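Local structure of Bd3459 (Bdellovibrio bacteriovorus, 5CEC) at the interface of chains A and B. The protein acts as a predatory endopeptidase of the peptidase S13 family, bound by the ankyrin-repeat immunity protein Bd3460, which serves self-protection during prey cell invasion. Coordinates in Å, arbitrary orientation; residue numbers count along the deposited sequence, not the author numbering. Chains: chain A, Bd3459; chain B, Bd3460.

Contact 1: the interface of chains A and B. Residues chain A 342, 345-347, 399-400, 403; chain B 105, 107, 109, 141.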
ATOM      1  N   THR A 342      -1.926  -0.042   3.740  1.00 14.04           N
ATOM      2  CA  THR A 342      -1.866   1.426   3.879  1.00 13.69           C
ATOM      3  C   THR A 342      -3.092   2.011   4.587  1.00 14.58           C
ATOM      4  O   THR A 342      -3.109   3.199   4.913  1.00 15.79           O
ATOM      5  CB  THR A 342      -1.695   2.123   2.534  1.00 14.09           C
ATOM      6  OG1 THR A 342      -2.867   1.922   1.734  1.00 15.22           O
ATOM      7  CG2 THR A 342      -0.466   1.646   1.777  1.00 14.97           C
ATOM      8  N   SER A 345      -4.396   1.864   9.764  1.00 17.54           N
ATOM      9  CA  SER A 345      -4.762   2.876  10.792  1.00 19.74           C
ATOM     10  C   SER A 345      -5.723   3.938  10.251  1.00 22.13           C
ATOM     11  O   SER A 345      -5.628   5.145  10.518  1.00 24.96           O
ATOM     12  CB  SER A 345      -3.509   3.522  11.364  1.00 20.76           C
ATOM     13  OG  SER A 345      -2.746   2.573  12.071  1.00 21.24           O
ATOM     14  N   TYR A 346      -6.720   3.477   9.541  1.00 19.35           N
ATOM     15  CA  TYR A 346      -7.829   4.348   9.136  1.00 19.96           C
ATOM     16  C   TYR A 346      -8.934   4.175  10.160  1.00 21.62           C
ATOM     17  O   TYR A 346      -9.814   3.291   9.988  1.00 23.57           O
ATOM     18  CB  TYR A 346      -8.305   4.017   7.725  1.00 20.72           C
ATOM     19  CG  TYR A 346      -7.586   4.801   6.675  1.00 19.29           C
ATOM     20  CD1 TYR A 346      -6.197   4.906   6.675  1.00 18.07           C
ATOM     21  CD2 TYR A 346      -8.263   5.467   5.691  1.00 19.05           C
ATOM     22  CE1 TYR A 346      -5.544   5.620   5.693  1.00 19.49           C
ATOM     23  CE2 TYR A 346      -7.603   6.201   4.743  1.00 19.45           C
ATOM     24  CZ  TYR A 346      -6.256   6.255   4.726  1.00 18.50           C
ATOM     25  OH  TYR A 346      -5.622   7.012   3.776  1.00 22.67           O
ATOM     26  N   GLY A 347      -8.910   5.014  11.200  1.00 20.21           N
ATOM     27  CA  GLY A 347      -9.763   4.816  12.388  1.00 19.77           C
ATOM     28  C   GLY A 347     -11.121   5.474  12.283  1.00 18.88           C
ATOM     29  O   GLY A 347     -11.558   5.853  11.211  1.00 23.58           O
ATOM     30  N   SER A 399      -4.490  13.790   3.849  1.00 12.84           N
ATOM     31  CA  SER A 399      -4.953  12.482   4.272  1.00 14.04           C
ATOM     32  C   SER A 399      -6.076  12.611   5.311  1.00 13.10           C
ATOM     33  O   SER A 399      -7.096  11.921   5.203  1.00 13.99           O
ATOM     34  CB  SER A 399      -3.816  11.685   4.892  1.00 14.66           C
ATOM     35  OG  SER A 399      -4.282  10.389   5.224  1.00 16.57           O
ATOM     36  N   GLN A 400      -5.881  13.433   6.330  1.00 13.40           N
ATOM     37  CA  GLN A 400      -6.913  13.554   7.345  1.00 14.26           C
ATOM     38  C   GLN A 400      -8.151  14.259   6.795  1.00 14.73           C
ATOM     39  O   GLN A 400      -9.278  13.908   7.171  1.00 15.00           O
ATOM     40  CB  GLN A 400      -6.419  14.196   8.629  1.00 14.94           C
ATOM     41  CG  GLN A 400      -7.415  14.050   9.804  1.00 14.99           C
ATOM     42  CD  GLN A 400      -7.643  12.619  10.204  1.00 14.73           C
ATOM     43  OE1 GLN A 400      -6.715  11.891  10.521  1.00 15.58           O
ATOM     44  NE2 GLN A 400      -8.910  12.208  10.258  1.00 15.53           N
ATOM     45  N   LYS A 403     -10.056  11.495   5.123  1.00 13.61           N
ATOM     46  CA  LYS A 403     -10.689  10.630   6.109  1.00 14.36           C
ATOM     47  C   LYS A 403     -11.934  11.269   6.688  1.00 15.43           C
ATOM     48  O   LYS A 403     -12.968  10.611   6.849  1.00 17.00           O
ATOM     49  CB  LYS A 403      -9.699  10.339   7.243  1.00 14.95           C
ATOM     50  CG  LYS A 403      -8.544   9.475   6.823  1.00 15.06           C
ATOM     51  CD  LYS A 403      -7.569   9.226   7.969  1.00 15.27           C
ATOM     52  CE  LYS A 403      -6.404   8.344   7.553  1.00 15.15           C
ATOM     53  NZ  LYS A 403      -5.450   8.134   8.657  1.00 15.72           N
TER
ATOM     54  N   THR B 105       1.281  11.489  10.900  1.00 13.51           N
ATOM     55  CA  THR B 105       0.368  12.013   9.889  1.00 13.61           C
ATOM     56  C   THR B 105       0.353  11.193   8.604  1.00 12.85           C
ATOM     57  O   THR B 105      -0.624  11.266   7.862  1.00 14.39           O
ATOM     58  CB  THR B 105       0.666  13.474   9.531  1.00 13.36           C
ATOM     59  OG1 THR B 105       1.991  13.576   9.042  1.00 13.50           O
ATOM     60  CG2 THR B 105       0.471  14.404  10.737  1.00 13.32           C
ATOM     61  N   ASP B 107       0.539   7.849   8.772  1.00 13.31           N
ATOM     62  CA  ASP B 107       0.110   6.537   9.254  1.00 14.97           C
ATOM     63  C   ASP B 107       1.244   5.530   9.354  1.00 14.42           C
ATOM     64  O   ASP B 107       1.012   4.323   9.340  1.00 16.92           O
ATOM     65  CB  ASP B 107      -1.050   5.972   8.416  1.00 15.71           C
ATOM     66  CG  ASP B 107      -2.342   6.747   8.552  1.00 17.18           C
ATOM     67  OD1 ASP B 107      -2.380   7.881   9.022  1.00 22.52           O
ATOM     68  OD2 ASP B 107      -3.396   6.230   8.187  1.00 19.01           O
ATOM     69  N   TYR B 109       2.816   4.248  11.926  1.00 16.08           N
ATOM     70  CA  TYR B 109       2.713   4.127  13.367  1.00 15.91           C
ATOM     71  C   TYR B 109       3.755   3.204  13.983  1.00 16.64           C
ATOM     72  O   TYR B 109       4.125   3.410  15.131  1.00 17.81           O
ATOM     73  CB  TYR B 109       1.287   3.736  13.750  1.00 15.95           C
ATOM     74  CG  TYR B 109       0.370   4.941  13.692  1.00 16.07           C
ATOM     75  CD1 TYR B 109       0.434   5.923  14.674  1.00 16.19           C
ATOM     76  CD2 TYR B 109      -0.533   5.145  12.635  1.00 16.64           C
ATOM     77  CE1 TYR B 109      -0.371   7.046  14.647  1.00 16.02           C
ATOM     78  CE2 TYR B 109      -1.339   6.275  12.590  1.00 15.24           C
ATOM     79  CZ  TYR B 109      -1.267   7.220  13.596  1.00 15.48           C
ATOM     80  OH  TYR B 109      -2.067   8.332  13.614  1.00 15.71           O
ATOM     81  N   ASN B 141      -6.897   7.631  14.906  1.00 14.50           N
ATOM     82  CA  ASN B 141      -6.394   6.623  13.975  1.00 15.69           C
ATOM     83  C   ASN B 141      -5.683   5.422  14.574  1.00 17.31           C
ATOM     84  O   ASN B 141      -5.769   4.358  13.997  1.00 21.90           O
ATOM     85  CB  ASN B 141      -5.463   7.303  12.965  1.00 16.34           C
ATOM     86  CG  ASN B 141      -6.217   8.235  12.057  1.00 17.94           C
ATOM     87  OD1 ASN B 141      -7.067   7.803  11.269  1.00 19.52           O
ATOM     88  ND2 ASN B 141      -5.986   9.531  12.215  1.00 16.06           N
TER
HETATM   89  O   HOH W   1      -3.179   3.530   7.728  1.00 17.75           O
HETATM   90  O   HOH W   2      -9.688   9.414  11.022  1.00 21.93           O
HETATM   91  O   HOH W   3      -2.280   9.312   6.591  1.00 24.44           O
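The first half of helix 394-411 of chain A, through A:Lys403, and the loop carrying A:Ser345 meet chain B at B:Asp107, between helices 99-105 and 109-117, and at B:Asn141, the last residue of helix 134-141. The site illustrates how a lysine can anchor a protein–protein contact. Fully extended beyond CG, A:Lys403 meets B:Asp107 tip to tip in a salt bridge, NZ lying 2.8 Å from OD2 on that oxygen's syn side. The amine also makes a weaker bond to the B:Asn141 amide oxygen OD1. Its CE lies over the centre of the A:Tyr346 ring, 3.3 Å above the plane, a packing that probably helps keep the extended chain pointed at the carboxylate. B:Asn141 then uses its other branch: ND2 donates to A:Gln400 OE1 at 3.0 Å, the two amides turned 43° apart. Water extends the grip on the carboxylate, one molecule joining B:Asp107 OD2 to A:Thr342 O and A:Ser345 N, another joining OD1 to A:Ser399 OG. A:Ser345 CB rests against B:Tyr109 CD2 at 3.6 Å. In the fold, this patch lies midway along the ankyrin stack, where its loops and helix ends dock on Bd3459.

Contact 2: the interface of chains A and B. Residues chain A 348-349, 400, 404, 407-408, 411; chain B 140, 173-175, 209.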
ATOM      1  N   GLY A 348     -11.801   5.588  13.405  1.00 17.92           N
ATOM      2  CA  GLY A 348     -13.096   6.205  13.447  1.00 17.22           C
ATOM      3  C   GLY A 348     -14.155   5.319  12.814  1.00 17.66           C
ATOM      4  O   GLY A 348     -14.074   4.077  12.847  1.00 18.85           O
ATOM      5  N   VAL A 349     -15.154   5.955  12.220  1.00 17.49           N
ATOM      6  CA  VAL A 349     -16.240   5.205  11.591  1.00 18.53           C
ATOM      7  C   VAL A 349     -15.800   4.360  10.395  1.00 18.64           C
ATOM      8  O   VAL A 349     -16.524   3.449  10.001  1.00 19.10           O
ATOM      9  CB  VAL A 349     -17.404   6.105  11.195  1.00 18.93           C
ATOM     10  CG1 VAL A 349     -18.050   6.689  12.441  1.00 19.71           C
ATOM     11  CG2 VAL A 349     -17.015   7.194  10.203  1.00 18.87           C
ATOM     12  N   GLN A 400      -5.881  13.433   6.330  1.00 13.40           N
ATOM     13  CA  GLN A 400      -6.913  13.554   7.345  1.00 14.26           C
ATOM     14  C   GLN A 400      -8.151  14.259   6.795  1.00 14.73           C
ATOM     15  O   GLN A 400      -9.278  13.908   7.171  1.00 15.00           O
ATOM     16  CB  GLN A 400      -6.419  14.196   8.629  1.00 14.94           C
ATOM     17  CG  GLN A 400      -7.415  14.050   9.804  1.00 14.99           C
ATOM     18  CD  GLN A 400      -7.643  12.619  10.204  1.00 14.73           C
ATOM     19  OE1 GLN A 400      -6.715  11.891  10.521  1.00 15.58           O
ATOM     20  NE2 GLN A 400      -8.910  12.208  10.258  1.00 15.53           N
ATOM     21  N   ASN A 404     -11.858  12.558   6.966  1.00 14.82           N
ATOM     22  CA  ASN A 404     -13.022  13.278   7.505  1.00 16.78           C
ATOM     23  C   ASN A 404     -14.147  13.351   6.505  1.00 16.55           C
ATOM     24  O   ASN A 404     -15.305  13.224   6.903  1.00 18.21           O
ATOM     25  CB  ASN A 404     -12.620  14.656   8.040  1.00 17.47           C
ATOM     26  CG  ASN A 404     -11.701  14.575   9.285  1.00 18.43           C
ATOM     27  OD1 ASN A 404     -11.527  13.522   9.887  1.00 18.22           O
ATOM     28  ND2 ASN A 404     -11.163  15.678   9.676  1.00 19.00           N
ATOM     29  N   SER A 407     -15.694   9.944   6.439  1.00 16.91           N
ATOM     30  CA  SER A 407     -16.419   9.742   7.693  1.00 18.00           C
ATOM     31  C   SER A 407     -17.760  10.477   7.656  1.00 19.21           C
ATOM     32  O   SER A 407     -18.793   9.957   8.110  1.00 20.83           O
ATOM     33  CB  SER A 407     -15.580  10.211   8.872  1.00 17.61           C
ATOM     34  OG  SER A 407     -14.402   9.456   8.960  1.00 17.51           O
ATOM     35  N   GLN A 408     -17.762  11.682   7.090  1.00 19.30           N
ATOM     36  CA  GLN A 408     -18.998  12.471   6.951  1.00 23.02           C
ATOM     37  C   GLN A 408     -19.997  11.714   6.082  1.00 20.92           C
ATOM     38  O   GLN A 408     -21.196  11.667   6.414  1.00 23.87           O
ATOM     39  CB  GLN A 408     -18.689  13.850   6.354  1.00 24.63           C
ATOM     40  CG  GLN A 408     -19.873  14.807   6.290  1.00 26.30           C
ATOM     41  CD  GLN A 408     -20.453  15.125   7.666  1.00 32.11           C
ATOM     42  OE1 GLN A 408     -19.733  15.329   8.639  1.00 38.26           O
ATOM     43  NE2 GLN A 408     -21.763  15.158   7.749  1.00 36.52           N
ATOM     44  N   ASN A 411     -21.527   9.069   8.184  1.00 23.00           N
ATOM     45  CA  ASN A 411     -22.427   9.710   9.153  1.00 23.81           C
ATOM     46  C   ASN A 411     -23.787   9.952   8.521  1.00 24.34           C
ATOM     47  O   ASN A 411     -24.837   9.711   9.140  1.00 24.63           O
ATOM     48  CB  ASN A 411     -21.915  11.121   9.608  1.00 26.74           C
ATOM     49  CG  ASN A 411     -20.724  11.090  10.552  1.00 28.67           C
ATOM     50  OD1 ASN A 411     -20.375  10.058  11.143  1.00 27.52           O
ATOM     51  ND2 ASN A 411     -20.075  12.284  10.709  1.00 26.03           N
TER
ATOM     52  N   GLN B 140      -7.484   9.760  16.561  1.00 14.53           N
ATOM     53  CA  GLN B 140      -8.455   9.416  15.541  1.00 15.58           C
ATOM     54  C   GLN B 140      -8.132   8.114  14.839  1.00 16.53           C
ATOM     55  O   GLN B 140      -9.005   7.548  14.226  1.00 20.17           O
ATOM     56  CB  GLN B 140      -8.583  10.511  14.498  1.00 17.25           C
ATOM     57  CG  GLN B 140      -9.285  11.766  14.977  1.00 17.50           C
ATOM     58  CD  GLN B 140      -9.679  12.684  13.821  1.00 16.77           C
ATOM     59  OE1 GLN B 140      -8.992  13.686  13.580  1.00 17.20           O
ATOM     60  NE2 GLN B 140     -10.733  12.374  13.108  1.00 18.32           N
ATOM     61  N   ARG B 173     -17.046  14.329  15.876  1.00 15.09           N
ATOM     62  CA  ARG B 173     -17.480  14.465  14.469  1.00 15.79           C
ATOM     63  C   ARG B 173     -17.378  13.161  13.686  1.00 16.50           C
ATOM     64  O   ARG B 173     -18.335  12.768  12.997  1.00 17.15           O
ATOM     65  CB  ARG B 173     -16.630  15.489  13.756  1.00 16.86           C
ATOM     66  CG  ARG B 173     -16.824  16.897  14.215  1.00 17.02           C
ATOM     67  CD  ARG B 173     -16.267  17.875  13.200  1.00 17.97           C
ATOM     68  NE  ARG B 173     -16.378  19.255  13.648  1.00 17.41           N
ATOM     69  CZ  ARG B 173     -15.516  19.886  14.438  1.00 17.56           C
ATOM     70  NH1 ARG B 173     -14.443  19.266  14.925  1.00 19.53           N
ATOM     71  NH2 ARG B 173     -15.775  21.133  14.761  1.00 18.49           N
ATOM     72  N   TYR B 174     -16.223  12.496  13.779  1.00 16.23           N
ATOM     73  CA  TYR B 174     -15.885  11.497  12.784  1.00 15.97           C
ATOM     74  C   TYR B 174     -15.553  10.112  13.332  1.00 15.27           C
ATOM     75  O   TYR B 174     -15.140   9.219  12.571  1.00 17.36           O
ATOM     76  CB  TYR B 174     -14.729  12.012  11.944  1.00 15.43           C
ATOM     77  CG  TYR B 174     -14.985  13.370  11.320  1.00 16.29           C
ATOM     78  CD1 TYR B 174     -16.102  13.563  10.493  1.00 16.54           C
ATOM     79  CD2 TYR B 174     -14.168  14.454  11.563  1.00 17.35           C
ATOM     80  CE1 TYR B 174     -16.368  14.784   9.917  1.00 17.85           C
ATOM     81  CE2 TYR B 174     -14.409  15.684  10.954  1.00 18.29           C
ATOM     82  CZ  TYR B 174     -15.531  15.845  10.159  1.00 17.61           C
ATOM     83  OH  TYR B 174     -15.799  17.042   9.586  1.00 21.72           O
ATOM     84  N   GLY B 175     -15.743   9.913  14.636  1.00 16.33           N
ATOM     85  CA  GLY B 175     -15.421   8.665  15.291  1.00 16.90           C
ATOM     86  C   GLY B 175     -16.627   7.949  15.827  1.00 17.44           C
ATOM     87  O   GLY B 175     -17.772   8.201  15.422  1.00 17.31           O
ATOM     88  N   ASN B 209     -23.375  13.029  13.268  1.00 17.46           N
ATOM     89  CA  ASN B 209     -22.928  11.776  13.852  1.00 16.96           C
ATOM     90  C   ASN B 209     -23.876  11.365  14.913  1.00 17.04           C
ATOM     91  O   ASN B 209     -23.743  11.770  16.058  1.00 16.73           O
ATOM     92  CB  ASN B 209     -21.502  11.900  14.393  1.00 16.04           C
ATOM     93  CG  ASN B 209     -20.867  10.555  14.656  1.00 16.91           C
ATOM     94  OD1 ASN B 209     -21.539   9.594  15.088  1.00 17.22           O
ATOM     95  ND2 ASN B 209     -19.555  10.487  14.489  1.00 16.37           N
TER
HETATM   96  O   HOH W   4     -10.197  15.896  12.429  1.00 18.19           O
HETATM   97  O   HOH W   5     -18.549  17.581   9.061  1.00 32.54           O
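Packing on an aromatic ring leads here: B:Tyr174 lays its ring against A:Asn404, and the two flat groups are stacked with their planes 19° apart. The A:Asn404 methylene CB sits toward the rim of one ring face, 3.8 Å from the B:Tyr174 centroid in a CH-pi contact, while the amide carbon CG lies 3.4 Å from B:Tyr174 CD2. B:Arg173 CB backs the opposite face, leaving the ring sandwiched. A:Ser407 CB touches B:Tyr174 CB at the root of the side chain. Hydrogen bonds come next, showing how a helix end can present main-chain oxygens to a partner. A:Asn411, with CG anti to the carbonyl carbon (chi1 -73°), points its amide at the helix end, and ND2 donates to B:Arg173 O at 2.9 Å, nearly along the C=O axis. B:Asn209 ND2 bonds the same oxygen from above its carbonyl plane and also binds B:Gly175 O. A:Val349 N donates to B:Tyr174 O at 3.3 Å. Within chain A, A:Gln400 NE2 holds A:Asn404 OD1 at 3.0 Å, helping to fix the stacked amide. Water links A:Asn404 ND2 to B:Gln140 OE1 and A:Gln408 OE1 to B:Tyr174 OH. The site joins helix 394-411, from A:Gln400 to its end, and the short helical turn 348-350 to the ends of helices 134-141 and 167-174 and the loop at B:Asn209, toward the C-terminal part of the ankyrin stack.

Contact 3: the interface of chains A and B. Residues chain A 388, 392, 395-396, 399; chain B 38, 72, 102, 105-106.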
ATOM      1  N   TYR A 388       3.175  18.750  -2.796  1.00 16.77           N
ATOM      2  CA  TYR A 388       4.142  18.081  -1.948  1.00 19.12           C
ATOM      3  C   TYR A 388       5.576  18.591  -2.188  1.00 20.97           C
ATOM      4  O   TYR A 388       6.362  18.689  -1.223  1.00 23.18           O
ATOM      5  CB  TYR A 388       3.936  16.583  -2.146  1.00 23.16           C
ATOM      6  CG  TYR A 388       5.000  15.655  -1.721  1.00 26.52           C
ATOM      7  CD1 TYR A 388       6.105  15.397  -2.546  1.00 31.52           C
ATOM      8  CD2 TYR A 388       4.876  14.946  -0.546  1.00 27.91           C
ATOM      9  CE1 TYR A 388       7.064  14.463  -2.184  1.00 35.80           C
ATOM     10  CE2 TYR A 388       5.816  14.001  -0.184  1.00 29.60           C
ATOM     11  CZ  TYR A 388       6.913  13.769  -0.999  1.00 32.96           C
ATOM     12  OH  TYR A 388       7.859  12.848  -0.587  1.00 43.84           O
ATOM     13  N   ARG A 392       6.145  19.299   2.014  1.00 16.61           N
ATOM     14  CA  ARG A 392       6.003  17.844   2.177  1.00 16.50           C
ATOM     15  C   ARG A 392       4.915  17.511   3.174  1.00 14.71           C
ATOM     16  O   ARG A 392       4.421  16.400   3.136  1.00 16.70           O
ATOM     17  CB  ARG A 392       7.343  17.241   2.601  1.00 19.10           C
ATOM     18  CG  ARG A 392       8.452  17.459   1.583  1.00 23.49           C
ATOM     19  CD  ARG A 392       8.377  16.542   0.402  1.00 26.68           C
ATOM     20  NE  ARG A 392       9.665  16.506  -0.319  1.00 35.14           N
ATOM     21  CZ  ARG A 392      10.133  17.426  -1.174  1.00 37.45           C
ATOM     22  NH1 ARG A 392       9.465  18.533  -1.475  1.00 43.90           N
ATOM     23  NH2 ARG A 392      11.290  17.225  -1.755  1.00 41.06           N
ATOM     24  N   TRP A 395       0.800  15.944   2.269  1.00 13.27           N
ATOM     25  CA  TRP A 395       0.190  14.610   2.229  1.00 13.53           C
ATOM     26  C   TRP A 395      -0.548  14.302   3.530  1.00 13.28           C
ATOM     27  O   TRP A 395      -1.687  13.842   3.481  1.00 13.39           O
ATOM     28  CB  TRP A 395       1.215  13.527   1.913  1.00 14.34           C
ATOM     29  CG  TRP A 395       1.627  13.435   0.486  1.00 14.71           C
ATOM     30  CD1 TRP A 395       1.154  14.174  -0.591  1.00 14.94           C
ATOM     31  CD2 TRP A 395       2.579  12.529  -0.053  1.00 15.83           C
ATOM     32  NE1 TRP A 395       1.768  13.768  -1.726  1.00 15.29           N
ATOM     33  CE2 TRP A 395       2.655  12.772  -1.438  1.00 15.57           C
ATOM     34  CE3 TRP A 395       3.372  11.514   0.491  1.00 17.43           C
ATOM     35  CZ2 TRP A 395       3.490  12.066  -2.261  1.00 18.59           C
ATOM     36  CZ3 TRP A 395       4.186  10.800  -0.346  1.00 20.08           C
ATOM     37  CH2 TRP A 395       4.251  11.096  -1.709  1.00 19.31           C
ATOM     38  N   GLY A 396       0.077  14.572   4.660  1.00 12.83           N
ATOM     39  CA  GLY A 396      -0.587  14.300   5.914  1.00 13.02           C
ATOM     40  C   GLY A 396      -1.806  15.165   6.152  1.00 13.21           C
ATOM     41  O   GLY A 396      -2.815  14.718   6.662  1.00 13.95           O
ATOM     42  N   SER A 399      -4.490  13.790   3.849  1.00 12.84           N
ATOM     43  CA  SER A 399      -4.953  12.482   4.272  1.00 14.04           C
ATOM     44  C   SER A 399      -6.076  12.611   5.311  1.00 13.10           C
ATOM     45  O   SER A 399      -7.096  11.921   5.203  1.00 13.99           O
ATOM     46  CB  SER A 399      -3.816  11.685   4.892  1.00 14.66           C
ATOM     47  OG  SER A 399      -4.282  10.389   5.224  1.00 16.57           O
TER
ATOM     48  N   GLU B  38      13.312   8.414   1.805  1.00 24.53           N
ATOM     49  CA  GLU B  38      11.860   8.408   1.587  1.00 25.30           C
ATOM     50  C   GLU B  38      11.418   7.145   0.834  1.00 26.77           C
ATOM     51  O   GLU B  38      10.375   6.598   1.140  1.00 26.20           O
ATOM     52  CB  GLU B  38      11.431   9.648   0.785  1.00 29.12           C
ATOM     53  CG  GLU B  38       9.922   9.950   0.812  1.00 33.47           C
ATOM     54  CD  GLU B  38       9.075   9.182  -0.187  1.00 38.60           C
ATOM     55  OE1 GLU B  38       9.612   8.653  -1.185  1.00 46.83           O
ATOM     56  OE2 GLU B  38       7.847   9.125   0.038  1.00 46.91           O
ATOM     57  N   MET B  72       8.297   9.796   7.059  1.00 18.35           N
ATOM     58  CA  MET B  72       7.155  10.035   6.159  1.00 18.18           C
ATOM     59  C   MET B  72       6.900   8.824   5.268  1.00 18.97           C
ATOM     60  O   MET B  72       5.763   8.468   5.003  1.00 21.80           O
ATOM     61  CB  MET B  72       7.415  11.265   5.279  1.00 21.26           C
ATOM     62  CG  MET B  72       6.384  11.541   4.182  1.00 24.16           C
ATOM     63  SD  MET B  72       6.603  13.162   3.427  1.00 27.98           S
ATOM     64  CE  MET B  72       8.332  13.059   3.211  1.00 30.93           C
ATOM     65  N   PHE B 102       5.661  13.695  10.986  1.00 12.87           N
ATOM     66  CA  PHE B 102       5.600  13.047   9.664  1.00 12.99           C
ATOM     67  C   PHE B 102       5.123  11.611   9.759  1.00 13.42           C
ATOM     68  O   PHE B 102       4.293  11.183   8.961  1.00 14.20           O
ATOM     69  CB  PHE B 102       6.939  13.105   8.942  1.00 13.77           C
ATOM     70  CG  PHE B 102       7.174  14.378   8.211  1.00 13.51           C
ATOM     71  CD1 PHE B 102       6.589  14.558   6.980  1.00 14.68           C
ATOM     72  CD2 PHE B 102       7.960  15.417   8.731  1.00 14.26           C
ATOM     73  CE1 PHE B 102       6.755  15.727   6.273  1.00 15.32           C
ATOM     74  CE2 PHE B 102       8.153  16.582   7.986  1.00 15.25           C
ATOM     75  CZ  PHE B 102       7.549  16.720   6.763  1.00 15.70           C
ATOM     76  N   THR B 105       1.281  11.489  10.900  1.00 13.51           N
ATOM     77  CA  THR B 105       0.368  12.013   9.889  1.00 13.61           C
ATOM     78  C   THR B 105       0.353  11.193   8.604  1.00 12.85           C
ATOM     79  O   THR B 105      -0.624  11.266   7.862  1.00 14.39           O
ATOM     80  CB  THR B 105       0.666  13.474   9.531  1.00 13.36           C
ATOM     81  OG1 THR B 105       1.991  13.576   9.042  1.00 13.50           O
ATOM     82  CG2 THR B 105       0.471  14.404  10.737  1.00 13.32           C
ATOM     83  N   ASN B 106       1.396  10.415   8.346  1.00 13.60           N
ATOM     84  CA  ASN B 106       1.420   9.499   7.215  1.00 14.20           C
ATOM     85  C   ASN B 106       1.122   8.055   7.587  1.00 14.13           C
ATOM     86  O   ASN B 106       1.360   7.163   6.785  1.00 16.22           O
ATOM     87  CB  ASN B 106       2.748   9.637   6.462  1.00 14.74           C
ATOM     88  CG  ASN B 106       2.820  10.916   5.634  1.00 17.00           C
ATOM     89  OD1 ASN B 106       2.366  10.944   4.465  1.00 21.04           O
ATOM     90  ND2 ASN B 106       3.377  11.982   6.213  1.00 15.42           N
TER
HETATM   91  O   HOH W   6      -2.791  12.770   8.585  1.00 14.60           O
HETATM   92  O   HOH W   7       2.972  14.691   4.830  1.00 14.82           O
HETATM   93  O   HOH W   8      -2.280   9.312   6.591  1.00 24.44           O
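With CG anti to the backbone N (chi1 173°) and the chain straight until a bend at its last torsion, B:Met72 reaches tip to tip toward A:Tyr388, whose CG is likewise anti to N (chi1 163°). B:Met72 SD ends 3.8 Å from A:Tyr388 CE2, and methyl CE lies near the phenol OH. This tyrosine exemplifies a contact residue prepared by its own chain: A:Arg392 CD covers the centre of one face, 3.4 Å above the plane, and the A:Trp395 indole packs on the other. A:Arg392 NH1 also donates to A:Tyr388 O, which helps keep the arginine chain folded over the ring. The carboxylate of B:Glu38, poorly ordered, approaches the phenol but is not bonded to it. Farther along, A:Gly396 CA passes 3.9 Å from B:Thr105 CB, where the missing side chain probably lets the backbones come near. B:Asn106 OD1 faces A:Trp395 CB, while ND2 bonds B:Phe102 O at 3.0 Å within its amide plane, setting the amide's rotation. Water joins B:Asn106 ND2 to A:Arg392 O and A:Gly396 N, and another molecule bridges A:Gly396 O and B:Thr105 O. The site sets the start of helix 394-411 and the loop preceding it against the ends of helices 31-39, 66-72 and 99-105 in the N-terminal part of the ankyrin stack.

Helix 394-411 of Bd3459 runs through all three contacts, and the ends of successive ankyrin helices meet it in order. Contact 1 lies in the middle, its C-alpha centre about 12 Å from that of contact 2 and about 11 Å from that of contact 3; the centres of contacts 2 and 3 are about 20 Å apart. A:Gln400 belongs to contacts 1 and 2; A:Ser399 and B:Thr105 belong to contacts 1 and 3. Contact 1 brings charge, contact 2 aromatic stacking and contact 3 apolar packing with polar links carried by water. Together they form one continuous surface, which would fix the register of Bd3460 on its endopeptidase partner.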